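Local coordinates for phiAB6 tailspike (PDB 5JS4), which probably fragments the exopolysaccharide of Acinetobacter baumannii as the trimeric, beta-helical tailspike of a bacteriophage, at residues Asn207-Asn212 against Thr216-Val221; Ile678-Gly683 against Tyr688-Gly693; Ser528-Asn531 against Ala536-Leu539; Ala573-Ala578 against Tyr596-Asn601. One frame throughout, in Å; residues are numbered along the deposited sequence.

Interaction 1 (Asn207-Asn212 against Thr216-Val221); sequences NTSNPN and TGWVKV
Trp218 slides its indole between Asn207 and Pro211 and turns its ring nitrogen to Ser209. Pro211 covers one face: its CB stands 3.6 Å from the centroid of the five-membered ring of Trp218, almost on the ring normal, a CH-pi contact. Over the opposite face lies the amide of Asn207, with ND2 3.3 Å from Trp218 CE2 and its plane turned 38° from that of the indole. Near the ring plane, Trp218 NE1 donates to Ser209 O at 3.0 Å in a bent bond (142°) that arrives above the carbonyl plane; a weak second branch reaches Ser209 OG at 3.1 Å. One N-H is thus divided between two oxygens of the same residue.

Behind this shell, Asn207 OD1 accepts from Ser209 N at 3.0 Å and, on a lone pair, from Ser209 OG at 2.7 Å. A chi1 of 64° swings the serine hydroxyl back to meet that oxygen. The other end of the amide, ND2, is bound to Ser202 of strand 199-202, so the group is fixed at both ends. Ile192 and Val200 also touch the indole. The result is an Asx-turn loop folded over a tryptophan of the small three-stranded antiparallel sheet 191-193, 199-202 and 218-220.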
loop_
_atom_site.group_PDB
_atom_site.type_symbol
_atom_site.label_atom_id
_atom_site.label_comp_id
_atom_site.label_asym_id
_atom_site.label_seq_id
_atom_site.Cartn_x
_atom_site.Cartn_y
_atom_site.Cartn_z
ATOM N N ASN A 207 -47.827 -4.092 60.146
ATOM C CA ASN A 207 -47.709 -2.887 59.332
ATOM C C ASN A 207 -48.922 -1.974 59.506
ATOM O O ASN A 207 -50.049 -2.354 59.187
ATOM C CB ASN A 207 -47.508 -3.254 57.859
ATOM C CG ASN A 207 -46.934 -2.113 57.040
ATOM O OD1 ASN A 207 -47.072 -0.938 57.392
ATOM N ND2 ASN A 207 -46.288 -2.454 55.932
ATOM N N THR A 208 -48.678 -0.772 60.027
ATOM C CA THR A 208 -49.731 0.221 60.222
ATOM C C THR A 208 -49.412 1.531 59.498
ATOM O O THR A 208 -50.028 2.561 59.774
ATOM C CB THR A 208 -49.949 0.500 61.723
ATOM O OG1 THR A 208 -48.735 0.992 62.300
ATOM C CG2 THR A 208 -50.374 -0.770 62.449
ATOM N N SER A 209 -48.452 1.487 58.574
ATOM C CA SER A 209 -48.051 2.667 57.816
ATOM C C SER A 209 -48.878 2.767 56.538
ATOM O O SER A 209 -49.132 1.765 55.872
ATOM C CB SER A 209 -46.561 2.608 57.474
ATOM O OG SER A 209 -46.274 1.508 56.628
ATOM N N ASN A 210 -49.295 3.985 56.214
ATOM C CA ASN A 210 -50.077 4.249 55.015
ATOM C C ASN A 210 -49.154 4.297 53.796
ATOM O O ASN A 210 -48.352 5.222 53.664
ATOM C CB ASN A 210 -50.820 5.578 55.179
ATOM C CG ASN A 210 -51.735 5.897 54.010
ATOM O OD1 ASN A 210 -51.751 5.195 52.998
ATOM N ND2 ASN A 210 -52.505 6.971 54.148
ATOM N N PRO A 211 -49.272 3.310 52.887
ATOM C CA PRO A 211 -48.356 3.265 51.746
ATOM C C PRO A 211 -48.522 4.433 50.767
ATOM O O PRO A 211 -47.617 4.692 49.977
ATOM C CB PRO A 211 -48.696 1.933 51.074
ATOM C CG PRO A 211 -50.117 1.688 51.428
ATOM C CD PRO A 211 -50.291 2.247 52.813
ATOM N N ASN A 212 -49.661 5.122 50.828
ATOM C CA ASN A 212 -49.914 6.297 49.987
ATOM C C ASN A 212 -49.031 7.491 50.333
ATOM O O ASN A 212 -48.767 8.332 49.474
ATOM C CB ASN A 212 -51.382 6.714 50.078
ATOM C CG ASN A 212 -52.319 5.663 49.516
ATOM O OD1 ASN A 212 -52.400 5.480 48.302
ATOM N ND2 ASN A 212 -53.026 4.962 50.397
ATOM N N THR A 216 -42.275 2.846 53.313
ATOM C CA THR A 216 -41.507 2.009 54.228
ATOM C C THR A 216 -42.372 0.823 54.651
ATOM O O THR A 216 -43.508 1.002 55.100
ATOM C CB THR A 216 -41.062 2.781 55.485
ATOM O OG1 THR A 216 -40.468 4.028 55.103
ATOM C CG2 THR A 216 -40.049 1.969 56.288
ATOM N N GLY A 217 -41.836 -0.381 54.484
ATOM C CA GLY A 217 -42.545 -1.606 54.838
ATOM C C GLY A 217 -43.466 -2.134 53.748
ATOM O O GLY A 217 -44.177 -3.110 53.974
ATOM N N TRP A 218 -43.446 -1.498 52.575
ATOM C CA TRP A 218 -44.263 -1.909 51.429
ATOM C C TRP A 218 -43.425 -1.978 50.158
ATOM O O TRP A 218 -42.411 -1.296 50.036
ATOM C CB TRP A 218 -45.393 -0.910 51.183
ATOM C CG TRP A 218 -46.359 -0.732 52.310
ATOM C CD1 TRP A 218 -46.308 0.218 53.290
ATOM C CD2 TRP A 218 -47.544 -1.497 52.557
ATOM N NE1 TRP A 218 -47.381 0.086 54.134
ATOM C CE2 TRP A 218 -48.157 -0.959 53.707
ATOM C CE3 TRP A 218 -48.149 -2.587 51.917
ATOM C CZ2 TRP A 218 -49.341 -1.477 54.238
ATOM C CZ3 TRP A 218 -49.323 -3.100 52.442
ATOM C CH2 TRP A 218 -49.909 -2.543 53.592
ATOM N N VAL A 219 -43.868 -2.794 49.203
ATOM C CA VAL A 219 -43.302 -2.793 47.851
ATOM C C VAL A 219 -44.426 -2.836 46.821
ATOM O O VAL A 219 -45.474 -3.437 47.065
ATOM C CB VAL A 219 -42.338 -3.979 47.604
ATOM C CG1 VAL A 219 -41.091 -3.850 48.466
ATOM C CG2 VAL A 219 -43.024 -5.317 47.847
ATOM N N LYS A 220 -44.207 -2.191 45.677
ATOM C CA LYS A 220 -45.152 -2.244 44.561
ATOM C C LYS A 220 -44.950 -3.546 43.796
ATOM O O LYS A 220 -43.853 -3.818 43.310
ATOM C CB LYS A 220 -44.953 -1.055 43.622
ATOM C CG LYS A 220 -45.345 0.286 44.226
ATOM C CD LYS A 220 -45.264 1.420 43.209
ATOM C CE LYS A 220 -46.566 1.611 42.437
ATOM N NZ LYS A 220 -46.871 0.513 41.475
ATOM N N VAL A 221 -46.010 -4.341 43.679
ATOM C CA VAL A 221 -45.891 -5.676 43.082
ATOM C C VAL A 221 -45.730 -5.646 41.558
ATOM O O VAL A 221 -45.245 -6.612 40.973
ATOM C CB VAL A 221 -47.072 -6.600 43.465
ATOM C CG1 VAL A 221 -47.184 -6.715 44.981
ATOM C CG2 VAL A 221 -48.382 -6.123 42.847
HETATM O O HOH W 1 -43.817 0.043 57.949
#

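Interaction 2 (Ile678-Gly683 against Tyr688-Gly693); sequences IETYAG and YTEAAG
Ile678 and Gly693 pair through their backbones: Ile678 N donates to Gly693 O at 2.9 Å and nearly straight, 170°. In return Ile678 O takes Ala692 N at 2.8 Å and, weakly, Gly693 N at 3.4 Å. Two consecutive residues therefore face one, which is a classic beta bulge where strand 672-678 runs antiparallel to strand 690-699. The short helix 684-688 links the two strands, with Gly683 as its N-cap residue and Thr689 leaving it at positive phi.

Among the polar side chains, Thr680 OG1 donates to Glu690 OE2 at 2.7 Å, and OE2 receives it on its anti lone pair, away from the other oxygen. The extended Glu690 chain, CG anti to N (chi1 176°), carries its carboxylate there. OE1 accepts from a water that also sits in the ring plane of Tyr681, 2.7 Å from its OH. The carboxylate of Glu679 reaches the start of the helix instead: its OE1 accepts from Gly683 N at 2.9 Å and its OE2 from the backbone N of Trp685 and of Thr686.

Of the apolar contacts, Thr680 CG2 rests 3.8 Å from Ala692 CB, and Arg641 of strand 636-641 touches both residues. Tyr681 crosses Tyr688 at about a right angle, its OH 3.4 Å from Tyr688 CD2.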
loop_
_atom_site.group_PDB
_atom_site.type_symbol
_atom_site.label_atom_id
_atom_site.label_comp_id
_atom_site.label_asym_id
_atom_site.label_seq_id
_atom_site.Cartn_x
_atom_site.Cartn_y
_atom_site.Cartn_z
ATOM N N ILE A 678 58.229 9.003 -22.535
ATOM C CA ILE A 678 58.859 9.666 -21.394
ATOM C C ILE A 678 58.620 8.769 -20.182
ATOM O O ILE A 678 57.479 8.471 -19.831
ATOM C CB ILE A 678 58.265 11.071 -21.152
ATOM C CG1 ILE A 678 58.462 11.954 -22.388
ATOM C CG2 ILE A 678 58.917 11.720 -19.936
ATOM C CD1 ILE A 678 57.692 13.254 -22.352
ATOM N N GLU A 679 59.702 8.332 -19.548
ATOM C CA GLU A 679 59.604 7.409 -18.423
ATOM C C GLU A 679 59.329 8.135 -17.107
ATOM O O GLU A 679 59.618 9.320 -16.970
ATOM C CB GLU A 679 60.884 6.574 -18.329
ATOM C CG GLU A 679 61.100 5.715 -19.569
ATOM C CD GLU A 679 62.115 4.608 -19.371
ATOM O OE1 GLU A 679 63.277 4.918 -19.019
ATOM O OE2 GLU A 679 61.751 3.428 -19.586
ATOM N N THR A 680 58.746 7.413 -16.155
ATOM C CA THR A 680 58.530 7.929 -14.796
ATOM C C THR A 680 59.769 7.734 -13.927
ATOM O O THR A 680 60.049 8.539 -13.040
ATOM C CB THR A 680 57.354 7.217 -14.112
ATOM O OG1 THR A 680 57.487 5.801 -14.291
ATOM C CG2 THR A 680 56.025 7.686 -14.698
ATOM N N TYR A 681 60.461 6.625 -14.163
ATOM C CA TYR A 681 61.761 6.314 -13.562
ATOM C C TYR A 681 62.542 5.509 -14.598
ATOM O O TYR A 681 61.955 4.963 -15.534
ATOM C CB TYR A 681 61.600 5.519 -12.259
ATOM C CG TYR A 681 60.762 4.263 -12.388
ATOM C CD1 TYR A 681 61.324 3.062 -12.810
ATOM C CD2 TYR A 681 59.404 4.276 -12.084
ATOM C CE1 TYR A 681 60.558 1.916 -12.934
ATOM C CE2 TYR A 681 58.628 3.136 -12.211
ATOM C CZ TYR A 681 59.207 1.959 -12.634
ATOM O OH TYR A 681 58.443 0.823 -12.760
ATOM N N ALA A 682 63.857 5.424 -14.431
ATOM C CA ALA A 682 64.713 4.747 -15.406
ATOM C C ALA A 682 64.256 3.308 -15.646
ATOM O O ALA A 682 64.237 2.498 -14.723
ATOM C CB ALA A 682 66.160 4.770 -14.937
ATOM N N GLY A 683 63.878 3.007 -16.888
ATOM C CA GLY A 683 63.422 1.671 -17.271
ATOM C C GLY A 683 61.932 1.403 -17.102
ATOM O O GLY A 683 61.463 0.311 -17.422
ATOM N N TYR A 688 58.452 -2.165 -17.775
ATOM C CA TYR A 688 57.127 -2.309 -17.156
ATOM C C TYR A 688 55.994 -1.595 -17.902
ATOM O O TYR A 688 54.870 -1.547 -17.409
ATOM C CB TYR A 688 57.186 -1.841 -15.701
ATOM C CG TYR A 688 58.267 -2.546 -14.916
ATOM C CD1 TYR A 688 58.153 -3.896 -14.610
ATOM C CD2 TYR A 688 59.417 -1.871 -14.512
ATOM C CE1 TYR A 688 59.149 -4.555 -13.904
ATOM C CE2 TYR A 688 60.419 -2.520 -13.809
ATOM C CZ TYR A 688 60.277 -3.861 -13.509
ATOM O OH TYR A 688 61.270 -4.514 -12.806
ATOM N N THR A 689 56.291 -1.088 -19.097
ATOM C CA THR A 689 55.340 -0.292 -19.902
ATOM C C THR A 689 54.617 0.792 -19.094
ATOM O O THR A 689 53.429 1.043 -19.289
ATOM C CB THR A 689 54.308 -1.163 -20.677
ATOM O OG1 THR A 689 53.527 -1.948 -19.770
ATOM C CG2 THR A 689 55.007 -2.063 -21.681
ATOM N N GLU A 690 55.346 1.440 -18.188
ATOM C CA GLU A 690 54.835 2.608 -17.488
ATOM C C GLU A 690 55.504 3.862 -18.042
ATOM O O GLU A 690 56.727 3.907 -18.199
ATOM C CB GLU A 690 55.079 2.503 -15.982
ATOM C CG GLU A 690 54.637 3.752 -15.238
ATOM C CD GLU A 690 54.751 3.615 -13.741
ATOM O OE1 GLU A 690 54.062 2.740 -13.177
ATOM O OE2 GLU A 690 55.520 4.393 -13.137
ATOM N N ALA A 691 54.699 4.877 -18.353
ATOM C CA ALA A 691 55.224 6.134 -18.869
ATOM C C ALA A 691 54.550 7.324 -18.204
ATOM O O ALA A 691 53.407 7.238 -17.749
ATOM C CB ALA A 691 55.056 6.206 -20.381
ATOM N N ALA A 692 55.290 8.423 -18.134
ATOM C CA ALA A 692 54.758 9.703 -17.696
ATOM C C ALA A 692 54.018 10.389 -18.841
ATOM O O ALA A 692 53.055 11.125 -18.624
ATOM C CB ALA A 692 55.885 10.593 -17.203
ATOM N N GLY A 693 54.498 10.150 -20.055
ATOM C CA GLY A 693 53.969 10.790 -21.252
ATOM C C GLY A 693 54.758 10.331 -22.459
ATOM O O GLY A 693 55.344 9.246 -22.451
HETATM O O HOH W 2 55.865 0.936 -12.032
#

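Interaction 3 (Ser528-Asn531 against Ala536-Leu539); sequences SIVN and AKML
Lys537 lies across Val530 and runs on past Ser528, its aliphatic chain fully extended from the backbone to the ammonium group. CB sits 3.9 Å from Val530 CG2, the methyl that stands anti to the valine N. The next carbon, CG, is 3.8 Å from Val530 CB and also close to the carbonyl oxygen of Ile529. CD stays against the valine, 3.9 Å from its CB, before CE moves on to Ser528, 3.6 Å from OG. Because every torsion is near 180° (chi1 -178°), NZ is carried beyond the strand pair, where it donates to the backbone carbonyls of Leu509 and Ser506. A polar tip on a buried chain is thereby satisfied.

The contact belongs to a beta hairpin of strands 526-530 and 537-541, whose short segments run 177° apart. Ile529 and Met538 form its hydrogen-bonded pair: Ile529 N donates to Met538 O at 3.0 Å, and Met538 N returns to Ile529 O at 3.2 Å.

Ile529 and Met538, on the face away from the lysine, pack on Leu541 of the third subunit, and Lys537 also touches Ile557 of the second subunit. Near the turn a water accepts from Asn531 N at 2.9 Å and lies 2.6 Å from Ala536 O, linking the two strands' ends. Asn531 ND2 is hydrogen-bonded to malonic acid, probably from the crystallisation liquor.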
loop_
_atom_site.group_PDB
_atom_site.type_symbol
_atom_site.label_atom_id
_atom_site.label_comp_id
_atom_site.label_asym_id
_atom_site.label_seq_id
_atom_site.Cartn_x
_atom_site.Cartn_y
_atom_site.Cartn_z
ATOM N N SER A 528 7.705 7.451 -9.442
ATOM C CA SER A 528 8.504 8.666 -9.366
ATOM C C SER A 528 8.818 9.066 -7.944
ATOM O O SER A 528 8.196 8.594 -6.993
ATOM C CB SER A 528 7.787 9.828 -10.055
ATOM O OG SER A 528 6.695 10.275 -9.273
ATOM N N ILE A 529 9.785 9.965 -7.819
ATOM C CA ILE A 529 10.173 10.491 -6.524
ATOM C C ILE A 529 10.726 11.907 -6.698
ATOM O O ILE A 529 11.490 12.177 -7.628
ATOM C CB ILE A 529 11.162 9.532 -5.814
ATOM C CG1 ILE A 529 11.402 9.981 -4.369
ATOM C CG2 ILE A 529 12.460 9.393 -6.601
ATOM C CD1 ILE A 529 12.005 8.898 -3.498
ATOM N N VAL A 530 10.307 12.801 -5.801
ATOM C CA VAL A 530 10.613 14.226 -5.887
ATOM C C VAL A 530 10.634 14.801 -4.473
ATOM O O VAL A 530 9.921 14.315 -3.596
ATOM C CB VAL A 530 9.553 14.965 -6.751
ATOM C CG1 VAL A 530 8.186 14.983 -6.075
ATOM C CG2 VAL A 530 9.996 16.378 -7.092
ATOM N N ASN A 531 11.460 15.821 -4.255
ATOM C CA ASN A 531 11.435 16.586 -3.009
ATOM C C ASN A 531 10.756 17.931 -3.232
ATOM O O ASN A 531 10.699 18.425 -4.358
ATOM C CB ASN A 531 12.851 16.797 -2.477
ATOM C CG ASN A 531 13.505 15.504 -2.026
ATOM O OD1 ASN A 531 14.554 15.115 -2.539
ATOM N ND2 ASN A 531 12.888 14.832 -1.066
ATOM N N ALA A 536 14.895 18.324 -8.907
ATOM C CA ALA A 536 15.186 16.915 -9.184
ATOM C C ALA A 536 13.936 16.040 -9.077
ATOM O O ALA A 536 13.176 16.134 -8.117
ATOM C CB ALA A 536 16.266 16.398 -8.251
ATOM N N LYS A 537 13.719 15.203 -10.084
ATOM C CA LYS A 537 12.656 14.209 -10.041
ATOM C C LYS A 537 13.026 13.084 -10.988
ATOM O O LYS A 537 13.408 13.337 -12.130
ATOM C CB LYS A 537 11.306 14.815 -10.446
ATOM C CG LYS A 537 10.132 13.837 -10.381
ATOM C CD LYS A 537 8.788 14.532 -10.563
ATOM C CE LYS A 537 7.625 13.563 -10.399
ATOM N NZ LYS A 537 6.298 14.214 -10.586
ATOM N N MET A 538 12.931 11.848 -10.507
ATOM C CA MET A 538 13.137 10.681 -11.356
ATOM C C MET A 538 11.814 9.964 -11.539
ATOM O O MET A 538 11.019 9.869 -10.605
ATOM C CB MET A 538 14.160 9.718 -10.748
ATOM C CG MET A 538 15.611 10.126 -10.938
ATOM S SD MET A 538 16.153 10.370 -12.644
ATOM C CE MET A 538 15.807 8.779 -13.373
ATOM N N LEU A 539 11.609 9.461 -12.751
ATOM C CA LEU A 539 10.392 8.775 -13.150
ATOM C C LEU A 539 10.763 7.523 -13.943
ATOM O O LEU A 539 11.558 7.605 -14.880
ATOM C CB LEU A 539 9.540 9.716 -14.006
ATOM C CG LEU A 539 8.356 9.153 -14.794
ATOM C CD1 LEU A 539 7.324 8.529 -13.872
ATOM C CD2 LEU A 539 7.729 10.256 -15.629
HETATM O O HOH W 3 13.345 17.339 -5.818
#

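Interaction 4 (Ala573-Ala578 against Tyr596-Asn601); sequences ADSSGA and YNHGSN
A pocket that holds a malonic acid molecule, probably from the crystallisation liquor, is lined by Tyr580, Tyr596 and His598; the imidazole of His598 is at the contact, laid against Asp574. The setting is two neighbouring connections at one end of an antiparallel sheet: a type I turn, Asp574 to Gly577, joins strands 566-573 and 579-586, and an Asx turn begins at Asn597, the last residue of strand 591-597.

The imidazole is sandwiched. Asp574 CA sits 3.5 Å from the centroid of the His598 ring, only 3° off its normal, a CH-pi contact over the centre, and Asp574 CB continues over the same face to within 3.4 Å of His598 NE2. On the opposite face Tyr596 CD1 stands 3.3 Å above the imidazole plane, while Tyr580 meets the ring edge-to-face. Both ring nitrogens have partners: NE2 bonds to the malonic acid, and ND1 to Lys588 of the third subunit, whose NZ also bonds to Ala573 O.

The Asp574 carboxylate turns away from the imidazole and into its own turn, its CG placed between backbone N and carbonyl carbon (chi1 66°). OD1 accepts from Ser576 OG at 2.7 Å and from Ala578 N at 3.0 Å, the two donors arriving from opposite faces of the carboxylate plane. Beside it, Ser575 OG comes 3.5 Å from His598 CB, and a water near that hydroxyl lies 3.0 Å from His598 O.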
loop_
_atom_site.group_PDB
_atom_site.type_symbol
_atom_site.label_atom_id
_atom_site.label_comp_id
_atom_site.label_asym_id
_atom_site.label_seq_id
_atom_site.Cartn_x
_atom_site.Cartn_y
_atom_site.Cartn_z
ATOM N N ALA A 573 25.342 -13.506 -26.941
ATOM C CA ALA A 573 25.290 -14.805 -26.280
ATOM C C ALA A 573 26.677 -15.413 -26.205
ATOM O O ALA A 573 27.510 -15.171 -27.076
ATOM C CB ALA A 573 24.374 -15.745 -27.044
ATOM N N ASP A 574 26.919 -16.222 -25.176
ATOM C CA ASP A 574 28.132 -17.035 -25.130
ATOM C C ASP A 574 27.926 -18.286 -25.994
ATOM O O ASP A 574 26.887 -18.429 -26.638
ATOM C CB ASP A 574 28.542 -17.362 -23.685
ATOM C CG ASP A 574 27.543 -18.248 -22.954
ATOM O OD1 ASP A 574 26.770 -18.985 -23.601
ATOM O OD2 ASP A 574 27.550 -18.208 -21.708
ATOM N N SER A 575 28.912 -19.180 -26.022
ATOM C CA SER A 575 28.853 -20.350 -26.909
ATOM C C SER A 575 27.745 -21.345 -26.551
ATOM O O SER A 575 27.288 -22.094 -27.417
ATOM C CB SER A 575 30.206 -21.064 -26.949
ATOM O OG SER A 575 31.189 -20.228 -27.537
ATOM N N SER A 576 27.317 -21.349 -25.290
ATOM C CA SER A 576 26.207 -22.203 -24.852
ATOM C C SER A 576 24.840 -21.580 -25.161
ATOM O O SER A 576 23.812 -22.239 -25.025
ATOM C CB SER A 576 26.315 -22.503 -23.353
ATOM O OG SER A 576 25.943 -21.383 -22.567
ATOM N N GLY A 577 24.835 -20.311 -25.564
ATOM C CA GLY A 577 23.600 -19.609 -25.906
ATOM C C GLY A 577 23.030 -18.782 -24.764
ATOM O O GLY A 577 21.959 -18.204 -24.901
ATOM N N ALA A 578 23.740 -18.731 -23.640
ATOM C CA ALA A 578 23.331 -17.913 -22.503
ATOM C C ALA A 578 23.661 -16.450 -22.774
ATOM O O ALA A 578 24.579 -16.148 -23.535
ATOM C CB ALA A 578 24.027 -18.377 -21.234
ATOM N N TYR A 596 33.509 -9.504 -26.016
ATOM C CA TYR A 596 34.113 -10.826 -25.970
ATOM C C TYR A 596 33.794 -11.559 -27.256
ATOM O O TYR A 596 32.674 -11.475 -27.768
ATOM C CB TYR A 596 33.594 -11.624 -24.769
ATOM C CG TYR A 596 34.465 -12.804 -24.417
ATOM C CD1 TYR A 596 34.248 -14.050 -24.992
ATOM C CD2 TYR A 596 35.516 -12.668 -23.520
ATOM C CE1 TYR A 596 35.055 -15.131 -24.676
ATOM C CE2 TYR A 596 36.328 -13.742 -23.197
ATOM C CZ TYR A 596 36.093 -14.971 -23.777
ATOM O OH TYR A 596 36.903 -16.038 -23.454
ATOM N N ASN A 597 34.795 -12.255 -27.779
ATOM C CA ASN A 597 34.630 -13.087 -28.954
ATOM C C ASN A 597 34.591 -14.532 -28.491
ATOM O O ASN A 597 35.615 -15.086 -28.104
ATOM C CB ASN A 597 35.781 -12.854 -29.932
ATOM C CG ASN A 597 35.501 -13.424 -31.304
ATOM O OD1 ASN A 597 34.989 -14.536 -31.429
ATOM N ND2 ASN A 597 35.838 -12.668 -32.345
ATOM N N HIS A 598 33.400 -15.122 -28.505
ATOM C CA HIS A 598 33.223 -16.506 -28.051
ATOM C C HIS A 598 33.622 -17.531 -29.110
ATOM O O HIS A 598 33.679 -18.730 -28.823
ATOM C CB HIS A 598 31.789 -16.730 -27.574
ATOM C CG HIS A 598 31.483 -16.048 -26.278
ATOM N ND1 HIS A 598 30.899 -14.803 -26.210
ATOM C CD2 HIS A 598 31.706 -16.426 -24.999
ATOM C CE1 HIS A 598 30.760 -14.451 -24.947
ATOM N NE2 HIS A 598 31.246 -15.416 -24.191
ATOM N N GLY A 599 33.908 -17.066 -30.322
ATOM C CA GLY A 599 34.471 -17.920 -31.361
ATOM C C GLY A 599 35.918 -18.278 -31.066
ATOM O O GLY A 599 36.304 -19.449 -31.132
ATOM N N SER A 600 36.721 -17.267 -30.741
ATOM C CA SER A 600 38.142 -17.448 -30.446
ATOM C C SER A 600 38.461 -17.404 -28.951
ATOM O O SER A 600 39.602 -17.645 -28.562
ATOM C CB SER A 600 38.960 -16.370 -31.155
ATOM O OG SER A 600 38.542 -15.074 -30.753
ATOM N N ASN A 601 37.460 -17.092 -28.126
ATOM C CA ASN A 601 37.623 -16.966 -26.674
ATOM C C ASN A 601 38.644 -15.901 -26.289
ATOM O O ASN A 601 39.614 -16.157 -25.574
ATOM C CB ASN A 601 37.924 -18.330 -26.044
ATOM C CG ASN A 601 36.789 -19.308 -26.255
ATOM O OD1 ASN A 601 35.642 -19.003 -25.935
ATOM N ND2 ASN A 601 37.090 -20.473 -26.817
HETATM O O HOH W 4 33.339 -20.262 -26.244
#

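How the interactions relate
Along the chain the order is interaction 1, then 3, 4 and 2, and the contacts are strung out along a very elongated subunit. Interaction 1 belongs to the small sheet near the start of the model, about 126 Å from interaction 2 between centres and on the opposite side of the chain's centre. Interaction 3 lies near the middle, in a hairpin that follows the parallel coils of the beta-helix. Interactions 4 and 2 sit in two different antiparallel sheets further on, their centres about 37 Å apart. None touches another, yet 2, 3 and 4 all meet the third subunit, so local turns and hairpins at several levels also build the trimer interface.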